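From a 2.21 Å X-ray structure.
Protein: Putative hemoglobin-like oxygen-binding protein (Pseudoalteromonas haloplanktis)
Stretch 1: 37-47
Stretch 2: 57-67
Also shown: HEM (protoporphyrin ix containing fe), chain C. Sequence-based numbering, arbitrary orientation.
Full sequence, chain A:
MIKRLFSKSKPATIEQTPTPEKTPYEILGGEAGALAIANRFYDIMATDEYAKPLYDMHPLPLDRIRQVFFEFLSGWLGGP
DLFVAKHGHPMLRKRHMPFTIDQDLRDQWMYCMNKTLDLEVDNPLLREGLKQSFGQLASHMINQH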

ATOM      1  N   ILE A  37      -2.481   4.877   7.383  1.00 33.53           N
ATOM      2  CA  ILE A  37      -2.773   4.347   6.045  1.00 32.97           C
ATOM      3  C   ILE A  37      -2.486   2.826   5.905  1.00 32.54           C
ATOM      4  O   ILE A  37      -3.292   2.036   5.339  1.00 30.62           O
ATOM      5  CB  ILE A  37      -2.014   5.143   4.974  1.00 33.29           C
ATOM      6  CG1 ILE A  37      -2.628   6.541   4.895  1.00 37.26           C
ATOM      7  CG2 ILE A  37      -2.038   4.447   3.603  1.00 29.02           C
ATOM      8  CD1 ILE A  37      -1.933   7.482   3.933  1.00 39.07           C
ATOM      9  N   ALA A  38      -1.334   2.428   6.407  1.00 29.86           N
ATOM     10  CA  ALA A  38      -0.902   1.057   6.331  1.00 30.18           C
ATOM     11  C   ALA A  38      -1.892   0.182   7.091  1.00 30.67           C
ATOM     12  O   ALA A  38      -2.331  -0.873   6.612  1.00 30.08           O
ATOM     13  CB  ALA A  38       0.500   0.935   6.931  1.00 30.73           C
ATOM     14  N   ASN A  39      -2.261   0.629   8.286  1.00 27.66           N
ATOM     15  CA  ASN A  39      -3.138  -0.134   9.102  1.00 27.70           C
ATOM     16  C   ASN A  39      -4.542  -0.178   8.623  1.00 26.04           C
ATOM     17  O   ASN A  39      -5.142  -1.214   8.725  1.00 26.99           O
ATOM     18  CB  ASN A  39      -3.073   0.276  10.571  1.00 29.01           C
ATOM     19  CG  ASN A  39      -1.856  -0.306  11.251  1.00 30.83           C
ATOM     20  OD1 ASN A  39      -1.624  -1.506  11.235  1.00 32.35           O
ATOM     21  ND2 ASN A  39      -1.036   0.543  11.760  1.00 35.63           N
ATOM     22  N   ARG A  40      -5.072   0.932   8.155  1.00 25.26           N
ATOM     23  CA  ARG A  40      -6.424   0.997   7.592  1.00 25.70           C
ATOM     24  C   ARG A  40      -6.539   0.096   6.355  1.00 25.81           C
ATOM     25  O   ARG A  40      -7.543  -0.591   6.173  1.00 25.75           O
ATOM     26  CB  ARG A  40      -6.707   2.414   7.155  1.00 28.36           C
ATOM     27  CG  ARG A  40      -8.029   2.625   6.398  1.00 31.79           C
ATOM     28  CD  ARG A  40      -9.216   2.704   7.318  1.00 29.56           C
ATOM     29  NE  ARG A  40      -9.200   3.980   8.016  1.00 29.08           N
ATOM     30  CZ  ARG A  40     -10.104   4.368   8.908  1.00 29.88           C
ATOM     31  NH1 ARG A  40     -11.123   3.599   9.276  1.00 32.54           N
ATOM     32  NH2 ARG A  40      -9.997   5.558   9.427  1.00 30.47           N
ATOM     33  N   PHE A  41      -5.509   0.115   5.512  1.00 24.66           N
ATOM     34  CA  PHE A  41      -5.434  -0.717   4.307  1.00 25.98           C
ATOM     35  C   PHE A  41      -5.666  -2.192   4.637  1.00 25.84           C
ATOM     36  O   PHE A  41      -6.528  -2.827   4.050  1.00 27.40           O
ATOM     37  CB  PHE A  41      -4.054  -0.533   3.620  1.00 25.44           C
ATOM     38  CG  PHE A  41      -3.869  -1.371   2.386  1.00 27.75           C
ATOM     39  CD1 PHE A  41      -4.638  -1.159   1.254  1.00 29.36           C
ATOM     40  CD2 PHE A  41      -2.970  -2.398   2.369  1.00 32.03           C
ATOM     41  CE1 PHE A  41      -4.488  -1.950   0.137  1.00 29.16           C
ATOM     42  CE2 PHE A  41      -2.793  -3.166   1.245  1.00 30.98           C
ATOM     43  CZ  PHE A  41      -3.539  -2.931   0.123  1.00 30.02           C
ATOM     44  N   TYR A  42      -4.902  -2.722   5.588  1.00 24.32           N
ATOM     45  CA  TYR A  42      -5.011  -4.126   5.968  1.00 24.41           C
ATOM     46  C   TYR A  42      -6.278  -4.375   6.770  1.00 25.51           C
ATOM     47  O   TYR A  42      -6.867  -5.453   6.704  1.00 26.19           O
ATOM     48  CB  TYR A  42      -3.737  -4.530   6.754  1.00 24.77           C
ATOM     49  CG  TYR A  42      -2.523  -4.643   5.816  1.00 24.04           C
ATOM     50  CD1 TYR A  42      -2.511  -5.587   4.792  1.00 22.84           C
ATOM     51  CD2 TYR A  42      -1.450  -3.798   5.923  1.00 25.17           C
ATOM     52  CE1 TYR A  42      -1.460  -5.666   3.879  1.00 25.71           C
ATOM     53  CE2 TYR A  42      -0.361  -3.890   5.056  1.00 26.94           C
ATOM     54  CZ  TYR A  42      -0.371  -4.833   4.016  1.00 28.40           C
ATOM     55  OH  TYR A  42       0.675  -4.943   3.112  1.00 30.64           O
ATOM     56  N   ASP A  43      -6.715  -3.384   7.531  1.00 24.14           N
ATOM     57  CA  ASP A  43      -7.939  -3.531   8.290  1.00 26.27           C
ATOM     58  C   ASP A  43      -9.124  -3.804   7.389  1.00 27.67           C
ATOM     59  O   ASP A  43      -9.968  -4.655   7.686  1.00 31.53           O
ATOM     60  CB  ASP A  43      -8.160  -2.281   9.113  1.00 29.01           C
ATOM     61  CG  ASP A  43      -7.402  -2.326  10.458  1.00 29.35           C
ATOM     62  OD1 ASP A  43      -6.776  -3.369  10.783  1.00 26.30           O
ATOM     63  OD2 ASP A  43      -7.480  -1.329  11.187  1.00 30.08           O
ATOM     64  N   ILE A  44      -9.147  -3.102   6.261  1.00 27.51           N
ATOM     65  CA  ILE A  44     -10.198  -3.216   5.271  1.00 28.32           C
ATOM     66  C   ILE A  44     -10.015  -4.490   4.453  1.00 29.92           C
ATOM     67  O   ILE A  44     -10.997  -5.210   4.201  1.00 30.91           O
ATOM     68  CB  ILE A  44     -10.189  -2.000   4.345  1.00 28.03           C
ATOM     69  CG1 ILE A  44     -10.734  -0.785   5.104  1.00 26.46           C
ATOM     70  CG2 ILE A  44     -10.956  -2.265   3.054  1.00 27.06           C
ATOM     71  CD1 ILE A  44     -10.466   0.526   4.414  1.00 26.14           C
ATOM     72  N   MET A  45      -8.767  -4.769   4.050  1.00 28.87           N
ATOM     73  CA  MET A  45      -8.475  -5.951   3.276  1.00 29.72           C
ATOM     74  C   MET A  45      -8.952  -7.205   3.983  1.00 32.62           C
ATOM     75  O   MET A  45      -9.434  -8.142   3.324  1.00 32.46           O
ATOM     76  CB  MET A  45      -6.967  -6.102   3.041  1.00 32.31           C
ATOM     77  CG  MET A  45      -6.569  -7.362   2.254  1.00 31.31           C
ATOM     78  SD  MET A  45      -4.803  -7.673   2.208  1.00 33.09           S
ATOM     79  CE  MET A  45      -4.166  -6.236   1.326  1.00 32.95           C
ATOM     80  N   ALA A  46      -8.753  -7.229   5.307  1.00 31.62           N
ATOM     81  CA  ALA A  46      -8.994  -8.409   6.132  1.00 32.80           C
ATOM     82  C   ALA A  46     -10.486  -8.726   6.394  1.00 32.01           C
ATOM     83  O   ALA A  46     -10.824  -9.777   6.949  1.00 32.81           O
ATOM     84  CB  ALA A  46      -8.240  -8.295   7.462  1.00 29.08           C
ATOM     85  N   THR A  47     -11.376  -7.846   5.994  1.00 32.93           N
ATOM     86  CA  THR A  47     -12.766  -8.066   6.268  1.00 35.14           C
ATOM     87  C   THR A  47     -13.687  -7.841   5.120  1.00 34.60           C
ATOM     88  O   THR A  47     -14.844  -8.102   5.229  1.00 34.22           O
ATOM     89  CB  THR A  47     -13.204  -7.158   7.409  1.00 37.69           C
ATOM     90  OG1 THR A  47     -12.877  -5.778   7.102  1.00 39.93           O
ATOM     91  CG2 THR A  47     -12.524  -7.637   8.711  1.00 39.38           C
TER
HETATM   92  CHA HEM C 700       4.363  -7.676  -0.039  1.00 26.41           C
HETATM   93  CHB HEM C 700       0.453  -8.777  -2.724  1.00 23.80           C
HETATM   94  CHC HEM C 700       0.841  -4.413  -4.819  1.00 25.84           C
HETATM   95  CHD HEM C 700       4.001  -3.127  -1.477  1.00 28.42           C
HETATM   96  C1A HEM C 700       3.299  -8.356  -0.602  1.00 26.76           C
HETATM   97  C2A HEM C 700       2.919  -9.658  -0.272  1.00 25.64           C
HETATM   98  C3A HEM C 700       1.811  -9.951  -1.009  1.00 26.37           C
HETATM   99  C4A HEM C 700       1.496  -8.840  -1.826  1.00 26.53           C
HETATM  100  CMA HEM C 700       1.035 -11.262  -0.986  1.00 27.86           C
HETATM  101  CAA HEM C 700       3.586 -10.602   0.709  1.00 27.61           C
HETATM  102  CBA HEM C 700       3.698 -10.019   2.117  1.00 35.54           C
HETATM  103  CGA HEM C 700       3.628 -11.030   3.243  1.00 36.29           C
HETATM  104  O1A HEM C 700       2.621 -11.704   3.545  1.00 38.57           O
HETATM  105  O2A HEM C 700       4.645 -11.144   3.946  1.00 47.68           O
HETATM  106  C1B HEM C 700       0.251  -7.672  -3.567  1.00 25.44           C
HETATM  107  C2B HEM C 700      -0.648  -7.654  -4.676  1.00 26.36           C
HETATM  108  C3B HEM C 700      -0.530  -6.426  -5.276  1.00 27.60           C
HETATM  109  C4B HEM C 700       0.510  -5.732  -4.522  1.00 26.11           C
HETATM  110  CMB HEM C 700      -1.582  -8.801  -5.018  1.00 28.92           C
HETATM  111  CAB HEM C 700      -1.121  -5.719  -6.456  1.00 31.21           C
HETATM  112  CBB HEM C 700      -1.849  -6.336  -7.328  1.00 37.94           C
HETATM  113  C1C HEM C 700       1.670  -3.613  -4.043  1.00 27.84           C
HETATM  114  C2C HEM C 700       1.878  -2.231  -4.183  1.00 30.31           C
HETATM  115  C3C HEM C 700       2.807  -1.886  -3.232  1.00 31.69           C
HETATM  116  C4C HEM C 700       3.113  -3.057  -2.499  1.00 30.69           C
HETATM  117  CMC HEM C 700       1.220  -1.355  -5.240  1.00 33.11           C
HETATM  118  CAC HEM C 700       3.383  -0.569  -2.881  1.00 39.33           C
HETATM  119  CBC HEM C 700       2.919   0.568  -3.388  1.00 41.60           C
HETATM  120  C1D HEM C 700       4.348  -4.303  -0.889  1.00 27.67           C
HETATM  121  C2D HEM C 700       5.448  -4.352   0.070  1.00 28.09           C
HETATM  122  C3D HEM C 700       5.541  -5.604   0.462  1.00 30.93           C
HETATM  123  C4D HEM C 700       4.510  -6.327  -0.267  1.00 28.38           C
HETATM  124  CMD HEM C 700       6.349  -3.246   0.546  1.00 30.61           C
HETATM  125  CAD HEM C 700       6.574  -6.176   1.417  1.00 35.44           C
HETATM  126  CBD HEM C 700       7.675  -6.747   0.518  1.00 41.73           C
HETATM  127  CGD HEM C 700       8.888  -7.302   1.274  1.00 51.80           C
HETATM  128  O1D HEM C 700       8.899  -7.429   2.508  1.00 52.81           O
HETATM  129  O2D HEM C 700       9.924  -7.659   0.678  1.00 54.82           O
HETATM  130  NA  HEM C 700       2.381  -7.852  -1.530  1.00 26.29           N
HETATM  131  NB  HEM C 700       0.887  -6.518  -3.536  1.00 26.02           N
HETATM  132  NC  HEM C 700       2.394  -4.069  -3.012  1.00 26.31           N
HETATM  133  ND  HEM C 700       3.780  -5.480  -1.026  1.00 27.03           N
HETATM  134 FE   HEM C 700       2.416  -5.976  -2.224  1.00 28.06          FE
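Stretch 2 (57-67) MHPLPLDRIRQ

Stretch 2 is extended from His 58 to Pro 61, with a cis peptide bond before Pro 61, and turns at Asp 63 into a helix that runs on past Gln 67. Against the helix of stretch 1 this helix runs at 137° between N-to-C directions, nearer antiparallel than parallel, and the axes come within 9.7 Å. The backbones are nearest where the CA atoms of Ala 38 and Arg 66 stand 6.2 Å apart.

Arg 66 and Tyr 42 cover the most surface. The CA-to-CB bond of Arg 66 points sideways, but its long chain carries the guanidinium across to the first helix. There Arg 66 NH1 donates to Asn 39 O and Asn 39 OD1, both at 2.9 Å, while Arg 66 NH2 makes a salt bridge to Asp 43 OD1 at 2.6 Å. Acceptors thus lie at the guanidinium edge, leaving one face to Tyr 42, whose CB is 3.7 Å from Arg 66 CZ.

The CA-to-CB bond of Tyr 42 points toward stretch 2. Ile 65 CG2 lies over one face of its ring, and its edge is directed at the face of His 58, with planes at 71°. A water bridges the pair, 2.5 Å from Tyr 42 OH and 2.8 Å from His 58 NE2. Met 45 SD also reaches His 58, 3.6 Å from CE1. The rule is one charged clamp beside one aromatic hub.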

ATOM      1  N   MET A  57      -3.761 -14.481   0.260  1.00 34.72           N
ATOM      2  CA  MET A  57      -2.373 -14.616  -0.088  1.00 35.53           C
ATOM      3  C   MET A  57      -1.467 -14.231   1.104  1.00 33.64           C
ATOM      4  O   MET A  57      -0.238 -14.454   1.086  1.00 29.94           O
ATOM      5  CB  MET A  57      -2.059 -13.704  -1.254  1.00 37.73           C
ATOM      6  CG  MET A  57      -2.888 -13.921  -2.499  1.00 38.90           C
ATOM      7  SD  MET A  57      -2.388 -12.689  -3.705  1.00 47.23           S
ATOM      8  CE  MET A  57      -0.867 -13.392  -4.329  1.00 50.01           C
ATOM      9  N   HIS A  58      -2.060 -13.672   2.146  1.00 30.47           N
ATOM     10  CA  HIS A  58      -1.253 -13.232   3.277  1.00 32.30           C
ATOM     11  C   HIS A  58      -1.306 -14.251   4.423  1.00 34.21           C
ATOM     12  O   HIS A  58      -2.326 -14.394   5.053  1.00 36.19           O
ATOM     13  CB  HIS A  58      -1.744 -11.880   3.781  1.00 31.74           C
ATOM     14  CG  HIS A  58      -1.529 -10.751   2.818  1.00 29.59           C
ATOM     15  ND1 HIS A  58      -2.318 -10.557   1.697  1.00 30.00           N
ATOM     16  CD2 HIS A  58      -0.624  -9.745   2.825  1.00 28.94           C
ATOM     17  CE1 HIS A  58      -1.898  -9.478   1.058  1.00 30.01           C
ATOM     18  NE2 HIS A  58      -0.884  -8.958   1.735  1.00 29.68           N
ATOM     19  N   PRO A  59      -0.196 -14.933   4.710  1.00 38.70           N
ATOM     20  CA  PRO A  59      -0.155 -15.817   5.880  1.00 39.81           C
ATOM     21  C   PRO A  59      -0.279 -14.998   7.161  1.00 41.71           C
ATOM     22  O   PRO A  59       0.330 -13.937   7.288  1.00 42.30           O
ATOM     23  CB  PRO A  59       1.230 -16.474   5.791  1.00 39.12           C
ATOM     24  CG  PRO A  59       1.813 -16.023   4.494  1.00 40.84           C
ATOM     25  CD  PRO A  59       1.149 -14.721   4.168  1.00 38.74           C
ATOM     26  N   LEU A  60      -1.108 -15.464   8.082  1.00 39.90           N
ATOM     27  CA  LEU A  60      -1.411 -14.681   9.249  1.00 42.75           C
ATOM     28  C   LEU A  60      -0.382 -14.993  10.304  1.00 47.81           C
ATOM     29  O   LEU A  60       0.347 -15.974  10.183  1.00 54.71           O
ATOM     30  CB  LEU A  60      -2.817 -14.994   9.733  1.00 42.43           C
ATOM     31  CG  LEU A  60      -3.898 -14.786   8.653  1.00 41.47           C
ATOM     32  CD1 LEU A  60      -5.249 -15.255   9.181  1.00 39.64           C
ATOM     33  CD2 LEU A  60      -3.979 -13.325   8.246  1.00 41.96           C
ATOM     34  N   PRO A  61      -0.268 -14.142  11.321  1.00 42.15           N
ATOM     35  CA  PRO A  61      -0.942 -12.874  11.466  1.00 38.19           C
ATOM     36  C   PRO A  61      -0.254 -11.785  10.630  1.00 37.79           C
ATOM     37  O   PRO A  61       0.892 -11.961  10.207  1.00 37.53           O
ATOM     38  CB  PRO A  61      -0.810 -12.596  12.972  1.00 36.66           C
ATOM     39  CG  PRO A  61       0.507 -13.206  13.335  1.00 36.82           C
ATOM     40  CD  PRO A  61       0.633 -14.426  12.457  1.00 40.60           C
ATOM     41  N   LEU A  62      -0.942 -10.651  10.456  1.00 34.67           N
ATOM     42  CA  LEU A  62      -0.444  -9.520   9.689  1.00 34.07           C
ATOM     43  C   LEU A  62       0.575  -8.589  10.334  1.00 35.29           C
ATOM     44  O   LEU A  62       0.977  -7.579   9.720  1.00 33.26           O
ATOM     45  CB  LEU A  62      -1.629  -8.688   9.165  1.00 33.48           C
ATOM     46  CG  LEU A  62      -2.648  -9.452   8.329  1.00 35.70           C
ATOM     47  CD1 LEU A  62      -3.905  -8.606   8.072  1.00 37.80           C
ATOM     48  CD2 LEU A  62      -2.032  -9.957   7.053  1.00 33.77           C
ATOM     49  N   ASP A  63       1.030  -8.904  11.531  1.00 37.91           N
ATOM     50  CA  ASP A  63       1.841  -7.931  12.289  1.00 41.54           C
ATOM     51  C   ASP A  63       3.056  -7.427  11.504  1.00 39.19           C
ATOM     52  O   ASP A  63       3.281  -6.205  11.386  1.00 38.48           O
ATOM     53  CB  ASP A  63       2.241  -8.520  13.654  1.00 47.85           C
ATOM     54  CG  ASP A  63       1.030  -9.171  14.392  1.00 57.52           C
ATOM     55  OD1 ASP A  63      -0.141  -8.966  13.963  1.00 59.40           O
ATOM     56  OD2 ASP A  63       1.237  -9.903  15.380  1.00 58.60           O
ATOM     57  N   ARG A  64       3.801  -8.350  10.903  1.00 36.18           N
ATOM     58  CA  ARG A  64       5.044  -7.973  10.222  1.00 38.99           C
ATOM     59  C   ARG A  64       4.782  -7.184   8.938  1.00 39.64           C
ATOM     60  O   ARG A  64       5.501  -6.196   8.697  1.00 39.32           O
ATOM     61  CB  ARG A  64       5.931  -9.218   9.964  1.00 42.10           C
ATOM     62  CG  ARG A  64       6.727  -9.302   8.665  1.00 48.83           C
ATOM     63  CD  ARG A  64       8.147  -8.741   8.779  1.00 62.15           C
ATOM     64  NE  ARG A  64       9.196  -9.394   7.947  1.00 65.93           N
ATOM     65  CZ  ARG A  64       9.055  -9.944   6.731  1.00 66.54           C
ATOM     66  NH1 ARG A  64       7.898  -9.971   6.079  1.00 66.83           N
ATOM     67  NH2 ARG A  64      10.113 -10.478   6.144  1.00 66.94           N
ATOM     68  N   ILE A  65       3.812  -7.627   8.110  1.00 30.45           N
ATOM     69  CA  ILE A  65       3.540  -6.928   6.853  1.00 32.44           C
ATOM     70  C   ILE A  65       2.909  -5.539   7.098  1.00 30.99           C
ATOM     71  O   ILE A  65       3.145  -4.607   6.327  1.00 29.01           O
ATOM     72  CB  ILE A  65       2.665  -7.781   5.891  1.00 32.82           C
ATOM     73  CG1 ILE A  65       2.548  -7.132   4.533  1.00 31.73           C
ATOM     74  CG2 ILE A  65       1.251  -7.955   6.424  1.00 33.10           C
ATOM     75  CD1 ILE A  65       3.868  -6.907   3.861  1.00 35.58           C
ATOM     76  N   ARG A  66       2.096  -5.409   8.155  1.00 29.92           N
ATOM     77  CA  ARG A  66       1.628  -4.099   8.554  1.00 30.34           C
ATOM     78  C   ARG A  66       2.833  -3.141   8.764  1.00 31.33           C
ATOM     79  O   ARG A  66       2.863  -2.023   8.203  1.00 26.96           O
ATOM     80  CB  ARG A  66       0.803  -4.175   9.817  1.00 29.08           C
ATOM     81  CG  ARG A  66      -0.593  -4.682   9.589  1.00 29.25           C
ATOM     82  CD  ARG A  66      -1.329  -4.813  10.922  1.00 26.30           C
ATOM     83  NE  ARG A  66      -2.695  -5.307  10.759  1.00 24.88           N
ATOM     84  CZ  ARG A  66      -3.783  -4.570  10.466  1.00 25.54           C
ATOM     85  NH1 ARG A  66      -3.738  -3.259  10.291  1.00 25.45           N
ATOM     86  NH2 ARG A  66      -4.942  -5.148  10.355  1.00 22.92           N
ATOM     87  N   GLN A  67       3.802  -3.608   9.551  1.00 32.13           N
ATOM     88  CA  GLN A  67       5.001  -2.854   9.909  1.00 34.11           C
ATOM     89  C   GLN A  67       5.867  -2.598   8.674  1.00 32.92           C
ATOM     90  O   GLN A  67       6.280  -1.477   8.403  1.00 31.15           O
ATOM     91  CB  GLN A  67       5.780  -3.621  10.980  1.00 39.93           C
ATOM     92  CG  GLN A  67       7.170  -3.090  11.349  1.00 44.10           C
ATOM     93  CD  GLN A  67       7.153  -1.660  11.856  1.00 52.83           C
ATOM     94  OE1 GLN A  67       6.319  -1.274  12.697  1.00 56.22           O
ATOM     95  NE2 GLN A  67       8.072  -0.853  11.341  1.00 53.66           N
TER
HETATM   96  O   HOH W   1       0.543  -6.624   1.252  1.00 27.13           O
HETATM   97  O   HOH W   2       0.958  -5.439  -0.677  1.00 23.31           O